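Local coordinates for protein shikimate dehydrogenase (NADP(+)) (Peptoclostridium difficile, PDB 5DZS) that probably catalyses the reversible NADPH-linked reduction of 3-dehydroshikimate to shikimate, a step of the chorismate pathway that leads to the aromatic amino acids, at residues N99-M111 / G128-S140. Sequence-based numbering, arbitrary orientation. Where two conformers were deposited one is given.
With SO4 (sulfate ion), chain D.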
loop_
_atom_site.group_PDB
_atom_site.type_symbol
_atom_site.label_atom_id
_atom_site.label_comp_id
_atom_site.label_asym_id
_atom_site.label_seq_id
_atom_site.Cartn_x
_atom_site.Cartn_y
_atom_site.Cartn_z
ATOM N N ASN B 99 -3.536 3.113 -9.384
ATOM C CA ASN B 99 -3.169 4.228 -10.238
ATOM C C ASN B 99 -2.236 5.144 -9.512
ATOM O O ASN B 99 -2.630 5.808 -8.536
ATOM C CB ASN B 99 -4.394 4.970 -10.718
ATOM C CG ASN B 99 -4.040 6.019 -11.751
ATOM O OD1 ASN B 99 -3.116 6.819 -11.529
ATOM N ND2 ASN B 99 -4.746 6.029 -12.858
ATOM N N THR B 100 -1.000 5.210 -9.969
ATOM C CA THR B 100 -0.067 6.112 -9.362
ATOM C C THR B 100 -0.033 7.493 -10.069
ATOM O O THR B 100 0.828 8.324 -9.700
ATOM C CB THR B 100 1.288 5.552 -9.487
ATOM O OG1 THR B 100 1.594 5.531 -10.901
ATOM C CG2 THR B 100 1.390 4.141 -8.839
ATOM N N ASP B 101 -0.919 7.773 -11.045
ATOM C CA ASP B 101 -0.879 9.088 -11.762
ATOM C C ASP B 101 -1.120 10.322 -10.876
ATOM O O ASP B 101 -0.434 11.357 -11.046
ATOM C CB ASP B 101 -1.842 9.134 -12.980
ATOM C CG ASP B 101 -1.257 8.489 -14.233
ATOM O OD1 ASP B 101 -0.033 8.290 -14.296
ATOM O OD2 ASP B 101 -2.034 8.207 -15.183
ATOM N N TYR B 102 -2.108 10.272 -9.986
ATOM C CA TYR B 102 -2.365 11.392 -9.070
ATOM C C TYR B 102 -1.133 11.587 -8.174
ATOM O O TYR B 102 -0.667 12.709 -7.995
ATOM C CB TYR B 102 -3.635 11.115 -8.242
ATOM C CG TYR B 102 -4.126 12.188 -7.296
ATOM C CD1 TYR B 102 -3.499 12.409 -6.063
ATOM C CD2 TYR B 102 -5.273 12.903 -7.575
ATOM C CE1 TYR B 102 -3.971 13.353 -5.179
ATOM C CE2 TYR B 102 -5.762 13.844 -6.683
ATOM C CZ TYR B 102 -5.098 14.062 -5.486
ATOM O OH TYR B 102 -5.586 14.997 -4.605
ATOM N N PHE B 103 -0.612 10.494 -7.619
ATOM C CA PHE B 103 0.577 10.554 -6.754
ATOM C C PHE B 103 1.800 11.176 -7.432
ATOM O O PHE B 103 2.451 12.071 -6.855
ATOM C CB PHE B 103 0.942 9.165 -6.213
ATOM C CG PHE B 103 2.315 9.112 -5.634
ATOM C CD1 PHE B 103 2.535 9.432 -4.299
ATOM C CD2 PHE B 103 3.401 8.828 -6.435
ATOM C CE1 PHE B 103 3.821 9.426 -3.775
ATOM C CE2 PHE B 103 4.683 8.828 -5.919
ATOM C CZ PHE B 103 4.890 9.131 -4.586
ATOM N N GLY B 104 2.088 10.741 -8.663
ATOM C CA GLY B 104 3.235 11.240 -9.410
ATOM C C GLY B 104 3.101 12.717 -9.735
ATOM O O GLY B 104 4.106 13.446 -9.710
ATOM N N LEU B 105 1.884 13.160 -10.069
ATOM C CA LEU B 105 1.643 14.575 -10.360
ATOM C C LEU B 105 1.901 15.406 -9.095
ATOM O O LEU B 105 2.606 16.419 -9.139
ATOM C CB LEU B 105 0.209 14.812 -10.844
ATOM C CG LEU B 105 -0.162 14.288 -12.237
ATOM C CD1 LEU B 105 -1.668 14.098 -12.364
ATOM C CD2 LEU B 105 0.370 15.224 -13.311
ATOM N N ASP B 106 1.349 14.946 -7.970
ATOM C CA ASP B 106 1.517 15.648 -6.703
ATOM C C ASP B 106 3.006 15.822 -6.419
ATOM O O ASP B 106 3.469 16.900 -6.072
ATOM C CB ASP B 106 0.856 14.886 -5.567
ATOM C CG ASP B 106 1.064 15.550 -4.227
ATOM O OD1 ASP B 106 0.570 16.671 -4.039
ATOM O OD2 ASP B 106 1.708 14.943 -3.357
ATOM N N SER B 107 3.745 14.737 -6.577
ATOM C CA SER B 107 5.186 14.715 -6.377
ATOM C C SER B 107 5.938 15.739 -7.250
ATOM O O SER B 107 6.770 16.524 -6.741
ATOM C CB SER B 107 5.691 13.308 -6.692
ATOM O OG SER B 107 7.078 13.207 -6.489
ATOM N N MET B 108 5.627 15.715 -8.550
ATOM C CA MET B 108 6.212 16.600 -9.577
ATOM C C MET B 108 5.935 18.081 -9.288
ATOM O O MET B 108 6.812 18.931 -9.445
ATOM C CB MET B 108 5.630 16.227 -10.953
ATOM C CG MET B 108 5.994 17.161 -12.108
ATOM S SD MET B 108 5.142 16.783 -13.674
ATOM C CE MET B 108 3.445 17.140 -13.232
ATOM N N PHE B 109 4.704 18.380 -8.891
ATOM C CA PHE B 109 4.293 19.762 -8.572
ATOM C C PHE B 109 5.012 20.287 -7.337
ATOM O O PHE B 109 5.443 21.438 -7.312
ATOM C CB PHE B 109 2.779 19.881 -8.405
ATOM C CG PHE B 109 2.041 20.060 -9.700
ATOM C CD1 PHE B 109 1.753 18.977 -10.504
ATOM C CD2 PHE B 109 1.625 21.315 -10.108
ATOM C CE1 PHE B 109 1.061 19.133 -11.689
ATOM C CE2 PHE B 109 0.941 21.484 -11.305
ATOM C CZ PHE B 109 0.653 20.390 -12.090
ATOM N N LYS B 110 5.157 19.445 -6.320
ATOM C CA LYS B 110 5.879 19.844 -5.114
ATOM C C LYS B 110 7.343 20.086 -5.422
ATOM O O LYS B 110 7.925 21.057 -4.965
ATOM C CB LYS B 110 5.770 18.775 -4.026
ATOM C CG LYS B 110 4.397 18.666 -3.400
ATOM C CD LYS B 110 4.326 17.463 -2.483
ATOM C CE LYS B 110 2.980 17.370 -1.789
ATOM N NZ LYS B 110 2.790 16.028 -1.181
ATOM N N MET B 111 7.938 19.209 -6.213
ATOM C CA MET B 111 9.350 19.332 -6.549
ATOM C C MET B 111 9.606 20.625 -7.334
ATOM O O MET B 111 10.591 21.323 -7.082
ATOM C CB MET B 111 9.806 18.084 -7.321
ATOM C CG MET B 111 11.237 18.102 -7.832
ATOM S SD MET B 111 11.464 19.132 -9.296
ATOM C CE MET B 111 10.377 18.326 -10.486
ATOM N N GLY B 128 -6.387 8.698 -19.519
ATOM C CA GLY B 128 -6.332 8.428 -18.079
ATOM C C GLY B 128 -5.502 9.447 -17.320
ATOM O O GLY B 128 -5.838 9.836 -16.191
ATOM N N ALA B 129 -4.392 9.849 -17.933
ATOM C CA ALA B 129 -3.485 10.886 -17.381
ATOM C C ALA B 129 -4.218 12.208 -17.168
ATOM O O ALA B 129 -4.083 12.858 -16.129
ATOM C CB ALA B 129 -2.281 11.066 -18.286
ATOM N N SER B 130 -5.016 12.589 -18.155
ATOM C CA SER B 130 -5.842 13.761 -18.070
ATOM C C SER B 130 -6.826 13.667 -16.897
ATOM O O SER B 130 -7.064 14.663 -16.206
ATOM C CB SER B 130 -6.612 13.923 -19.385
ATOM O OG SER B 130 -7.518 15.004 -19.356
ATOM N N LYS B 131 -7.396 12.476 -16.681
ATOM C CA LYS B 131 -8.356 12.263 -15.595
ATOM C C LYS B 131 -7.687 12.435 -14.222
ATOM O O LYS B 131 -8.276 13.007 -13.295
ATOM C CB LYS B 131 -9.014 10.878 -15.708
ATOM C CG LYS B 131 -10.000 10.717 -16.862
ATOM C CD LYS B 131 -10.521 9.284 -16.946
ATOM C CE LYS B 131 -11.651 9.141 -17.951
ATOM N NZ LYS B 131 -11.264 9.496 -19.344
ATOM N N ALA B 132 -6.454 11.956 -14.109
ATOM C CA ALA B 132 -5.689 12.076 -12.869
ATOM C C ALA B 132 -5.333 13.522 -12.613
ATOM O O ALA B 132 -5.388 13.985 -11.476
ATOM C CB ALA B 132 -4.428 11.245 -12.929
ATOM N N ALA B 133 -4.920 14.212 -13.673
ATOM C CA ALA B 133 -4.569 15.621 -13.594
ATOM C C ALA B 133 -5.784 16.450 -13.206
ATOM O O ALA B 133 -5.680 17.355 -12.364
ATOM C CB ALA B 133 -3.978 16.101 -14.913
ATOM N N LEU B 134 -6.932 16.151 -13.812
ATOM C CA LEU B 134 -8.172 16.817 -13.460
ATOM C C LEU B 134 -8.451 16.601 -11.966
ATOM O O LEU B 134 -8.744 17.542 -11.247
ATOM C CB LEU B 134 -9.330 16.282 -14.318
ATOM C CG LEU B 134 -10.757 16.755 -14.007
ATOM C CD1 LEU B 134 -11.641 16.629 -15.249
ATOM C CD2 LEU B 134 -11.371 16.019 -12.813
ATOM N N THR B 135 -8.337 15.352 -11.525
ATOM C CA THR B 135 -8.589 14.985 -10.128
ATOM C C THR B 135 -7.637 15.747 -9.193
ATOM O O THR B 135 -8.067 16.326 -8.183
ATOM C CB THR B 135 -8.453 13.456 -9.935
ATOM O OG1 THR B 135 -9.307 12.769 -10.864
ATOM C CG2 THR B 135 -8.829 13.036 -8.519
ATOM N N TYR B 136 -6.354 15.757 -9.541
ATOM C CA TYR B 136 -5.352 16.460 -8.745
ATOM C C TYR B 136 -5.617 17.961 -8.682
ATOM O O TYR B 136 -5.628 18.546 -7.591
ATOM C CB TYR B 136 -3.944 16.198 -9.293
ATOM C CG TYR B 136 -2.903 17.067 -8.645
ATOM C CD1 TYR B 136 -2.423 16.777 -7.383
ATOM C CD2 TYR B 136 -2.419 18.194 -9.290
ATOM C CE1 TYR B 136 -1.476 17.584 -6.781
ATOM C CE2 TYR B 136 -1.478 19.015 -8.698
ATOM C CZ TYR B 136 -1.006 18.707 -7.447
ATOM O OH TYR B 136 -0.063 19.540 -6.862
ATOM N N PHE B 137 -5.812 18.592 -9.841
ATOM C CA PHE B 137 -6.067 20.038 -9.876
ATOM C C PHE B 137 -7.294 20.453 -9.032
ATOM O O PHE B 137 -7.237 21.439 -8.296
ATOM C CB PHE B 137 -6.253 20.557 -11.316
ATOM C CG PHE B 137 -4.975 20.707 -12.118
ATOM C CD1 PHE B 137 -3.866 21.364 -11.607
ATOM C CD2 PHE B 137 -4.936 20.308 -13.447
ATOM C CE1 PHE B 137 -2.720 21.537 -12.379
ATOM C CE2 PHE B 137 -3.800 20.482 -14.224
ATOM C CZ PHE B 137 -2.691 21.091 -13.695
ATOM N N ILE B 138 -8.394 19.711 -9.155
ATOM C CA ILE B 138 -9.630 20.012 -8.412
ATOM C C ILE B 138 -9.435 19.872 -6.905
ATOM O O ILE B 138 -9.916 20.700 -6.131
ATOM C CB ILE B 138 -10.798 19.089 -8.827
ATOM C CG1 ILE B 138 -11.149 19.264 -10.314
ATOM C CG2 ILE B 138 -12.026 19.356 -7.963
ATOM C CD1 ILE B 138 -11.792 20.587 -10.669
ATOM N N ASP B 139 -8.755 18.809 -6.493
ATOM C CA ASP B 139 -8.482 18.593 -5.078
ATOM C C ASP B 139 -7.564 19.672 -4.519
ATOM O O ASP B 139 -7.643 20.006 -3.337
ATOM C CB ASP B 139 -7.824 17.232 -4.854
ATOM C CG ASP B 139 -8.765 16.065 -5.099
ATOM O OD1 ASP B 139 -9.998 16.262 -5.250
ATOM O OD2 ASP B 139 -8.263 14.928 -5.122
ATOM N N SER B 140 -6.693 20.217 -5.368
ATOM C CA SER B 140 -5.721 21.226 -4.933
ATOM C C SER B 140 -6.236 22.667 -4.966
ATOM O O SER B 140 -5.458 23.601 -4.782
ATOM C CB SER B 140 -4.442 21.117 -5.760
ATOM O OG SER B 140 -3.848 19.843 -5.609
HETATM S S SO4 D . -5.446 5.926 -21.999
HETATM O O1 SO4 D . -4.582 7.090 -21.744
HETATM O O2 SO4 D . -6.098 6.102 -23.344
HETATM O O3 SO4 D . -4.696 4.650 -21.998
HETATM O O4 SO4 D . -6.499 5.884 -20.966
#
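Helix 101-111, which leaves strand 94-98 of the substrate-binding half's mixed sheet and in this family helps connect the two domains, packs at -57° on helix 128-139, the first helix of the parallel-sheet nucleotide-binding domain, through mutual knobs-into-holes: Y102 fits among A132, T135, Y136 and D139, and Y136 among Y102, L105, D106 and F109. The helix axes approach to 8.7 Å. Y102 and A132 are the nearest backbone pair, and the small A132 side chain lets its CB come within 3.3 Å of D101 CB. A chi1 of -176° turns the Y102 ring beside its own carbonyl carbon and across helix 128-139, where CE2 meets Y136 CA. One face of this ring takes the edge of Y136 in a T-shaped pair, planes 78° apart, and a CH-pi contact from Y136 CB. Beyond the ring, Y102 OH donates to the anti lone pair of D139 OD2 at 2.7 Å; the same oxygen forms a salt bridge with R81. L105 CD1 presses on the backbone of A133, 3.5 Å from its CA. Further along, Y136 OH sits 3.3 Å from F109 CB, while F109 CZ meets F137 CE1 at 3.6 Å, the two side chains crossing at about a right angle and completing an aromatic cluster. At the other end, D101 OD2 forms a salt bridge with K65, the predicted proton acceptor, while OD1 accepts a hydrogen bond from Q239, consistent with D101's predicted shikimate-binding role. The contact is thus largely apolar, its one cross-helix hydrogen bond ending on a carboxylate whose charge R81 probably offsets, and it joins the two domains beside the predicted substrate site.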